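Local coordinates for protein N5-carboxyaminoimidazole ribonucleotide synthetase (Bacillus anthracis, PDB 3QFF) that probably catalyses the ATP-dependent carboxylation of aminoimidazole ribonucleotide to its N5-carboxyamino form in purine biosynthesis, and binds ADP in its ATP-grasp region, at residues A[84-88]-A[89-93]. Sequence-based numbering, arbitrary orientation.
Sequences ENIDY and RCLQW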
loop_
_atom_site.group_PDB
_atom_site.type_symbol
_atom_site.label_atom_id
_atom_site.label_comp_id
_atom_site.label_asym_id
_atom_site.label_seq_id
_atom_site.Cartn_x
_atom_site.Cartn_y
_atom_site.Cartn_z
ATOM N N GLU A 84 -9.310 -19.375 10.680
ATOM C CA GLU A 84 -9.949 -20.410 9.873
ATOM C C GLU A 84 -10.796 -21.399 10.679
ATOM O O GLU A 84 -11.757 -21.969 10.149
ATOM C CB GLU A 84 -8.901 -21.176 9.071
ATOM C CG GLU A 84 -8.319 -20.407 7.901
ATOM C CD GLU A 84 -7.073 -21.070 7.356
ATOM O OE1 GLU A 84 -7.133 -21.605 6.238
ATOM O OE2 GLU A 84 -6.031 -21.062 8.048
ATOM N N ASN A 85 -10.452 -21.592 11.950
ATOM C CA ASN A 85 -11.100 -22.623 12.751
ATOM C C ASN A 85 -12.403 -22.155 13.417
ATOM O O ASN A 85 -12.635 -22.401 14.591
ATOM C CB ASN A 85 -10.113 -23.240 13.762
ATOM C CG ASN A 85 -10.620 -24.560 14.344
ATOM O OD1 ASN A 85 -11.205 -25.385 13.637
ATOM N ND2 ASN A 85 -10.414 -24.752 15.648
ATOM N N ILE A 86 -13.245 -21.478 12.639
ATOM C CA ILE A 86 -14.562 -21.042 13.092
ATOM C C ILE A 86 -15.461 -22.280 13.098
ATOM O O ILE A 86 -15.488 -23.024 12.121
ATOM C CB ILE A 86 -15.151 -19.967 12.144
ATOM C CG1 ILE A 86 -14.195 -18.769 12.002
ATOM C CG2 ILE A 86 -16.545 -19.512 12.624
ATOM C CD1 ILE A 86 -14.589 -17.802 10.869
ATOM N N ASP A 87 -16.173 -22.530 14.188
ATOM C CA ASP A 87 -17.017 -23.730 14.208
ATOM C C ASP A 87 -18.279 -23.579 13.338
ATOM O O ASP A 87 -18.649 -22.469 12.932
ATOM C CB ASP A 87 -17.302 -24.223 15.637
ATOM C CG ASP A 87 -18.174 -23.277 16.430
ATOM O OD1 ASP A 87 -17.971 -23.178 17.663
ATOM O OD2 ASP A 87 -19.063 -22.642 15.834
ATOM N N TYR A 88 -18.911 -24.701 13.023
ATOM C CA TYR A 88 -20.043 -24.690 12.109
ATOM C C TYR A 88 -21.235 -23.834 12.530
ATOM O O TYR A 88 -21.835 -23.212 11.673
ATOM C CB TYR A 88 -20.522 -26.110 11.818
ATOM C CG TYR A 88 -19.562 -26.968 11.019
ATOM C CD1 TYR A 88 -19.514 -28.338 11.231
ATOM C CD2 TYR A 88 -18.711 -26.418 10.048
ATOM C CE1 TYR A 88 -18.662 -29.154 10.511
ATOM C CE2 TYR A 88 -17.842 -27.238 9.318
ATOM C CZ TYR A 88 -17.835 -28.612 9.566
ATOM O OH TYR A 88 -17.004 -29.469 8.891
ATOM N N ARG A 89 -21.590 -23.799 13.816
ATOM C CA ARG A 89 -22.748 -22.990 14.232
ATOM C C ARG A 89 -22.551 -21.489 13.976
ATOM O O ARG A 89 -23.502 -20.785 13.638
ATOM C CB ARG A 89 -23.187 -23.257 15.686
ATOM C CG ARG A 89 -22.178 -22.902 16.769
ATOM C CD ARG A 89 -22.616 -23.433 18.110
ATOM N NE ARG A 89 -23.762 -22.715 18.675
ATOM C CZ ARG A 89 -23.679 -21.858 19.692
ATOM N NH1 ARG A 89 -22.501 -21.589 20.245
ATOM N NH2 ARG A 89 -24.776 -21.271 20.160
ATOM N N CYS A 90 -21.315 -21.023 14.130
ATOM C CA CYS A 90 -20.961 -19.633 13.872
ATOM C C CYS A 90 -20.869 -19.373 12.369
ATOM O O CYS A 90 -21.365 -18.352 11.897
ATOM C CB CYS A 90 -19.647 -19.259 14.588
ATOM S SG CYS A 90 -19.769 -19.164 16.429
ATOM N N LEU A 91 -20.272 -20.307 11.614
ATOM C CA LEU A 91 -20.199 -20.166 10.147
ATOM C C LEU A 91 -21.578 -20.144 9.497
ATOM O O LEU A 91 -21.828 -19.303 8.627
ATOM C CB LEU A 91 -19.341 -21.260 9.501
ATOM C CG LEU A 91 -17.818 -21.155 9.646
ATOM C CD1 LEU A 91 -17.165 -22.456 9.171
ATOM C CD2 LEU A 91 -17.270 -19.952 8.870
ATOM N N GLN A 92 -22.476 -21.048 9.926
ATOM C CA GLN A 92 -23.826 -21.070 9.364
ATOM C C GLN A 92 -24.563 -19.779 9.718
ATOM O O GLN A 92 -25.265 -19.208 8.877
ATOM C CB GLN A 92 -24.642 -22.283 9.841
ATOM C CG GLN A 92 -26.017 -22.363 9.168
ATOM C CD GLN A 92 -26.766 -23.658 9.462
ATOM O OE1 GLN A 92 -26.747 -24.592 8.660
ATOM N NE2 GLN A 92 -27.430 -23.711 10.605
ATOM N N TRP A 93 -24.407 -19.320 10.958
ATOM C CA TRP A 93 -25.089 -18.089 11.354
ATOM C C TRP A 93 -24.683 -16.930 10.428
ATOM O O TRP A 93 -25.540 -16.240 9.855
ATOM C CB TRP A 93 -24.859 -17.737 12.822
ATOM C CG TRP A 93 -25.832 -16.684 13.241
ATOM C CD1 TRP A 93 -27.097 -16.876 13.744
ATOM C CD2 TRP A 93 -25.655 -15.271 13.127
ATOM N NE1 TRP A 93 -27.705 -15.662 13.970
ATOM C CE2 TRP A 93 -26.840 -14.660 13.599
ATOM C CE3 TRP A 93 -24.601 -14.457 12.681
ATOM C CZ2 TRP A 93 -27.004 -13.271 13.641
ATOM C CZ3 TRP A 93 -24.766 -13.071 12.722
ATOM C CH2 TRP A 93 -25.960 -12.496 13.191
HETATM O O HOH W 1 -19.653 -21.669 18.929
#
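Asp-87 reaches forward over the first turn of the helix that follows it, and its carboxylate takes the backbone N-H of Cys-90. Its CG sits between the backbone N and the carbonyl carbon (chi1 68°), which folds the carboxylate back so that OD2 faces that N-H. OD2 then accepts from Cys-90 N at 3.3 Å with an N-H...O angle of 159°, nearly in line with its own C-O bond. OD1 receives a hydrogen from a water at 2.6 Å; that water in turn accepts from NH1 of Arg-89, whose chain runs beside the acid and bends at chi3. The two charged groups, their planes 41° apart, are thus joined through water rather than directly. The bond from Cys-90 N, with Asp-87 placed just before helix 88-97, makes Asp-87 its N-cap; the helix follows strand 78-81, an outer strand of the parallel sheet in the Rossmann-like preATP-grasp domain. The negative carboxylate at this helix start probably also interacts favourably with the helix dipole. Helical backbone bonds run from Leu-91 N to Asp-87 O and from Gln-92 N to Tyr-88 O; Cys-90 N also makes a weak one to Asp-87 O. On the buried side, Leu-91 crosses Ile-86 at about a right angle. Its CB lies 3.7 Å from Asp-87 O, its CG 3.6 Å from Ile-86 CG2, and its CD2 packs on CG2 and CB of Ile-86. Leu-91 CD1 comes 3.4 Å from Ile-86 O and approaches the Tyr-88 ring at its edge, 4.3 Å from CD2 of Tyr-88, while Leu-107 of helix 105-110 also touches the leucine.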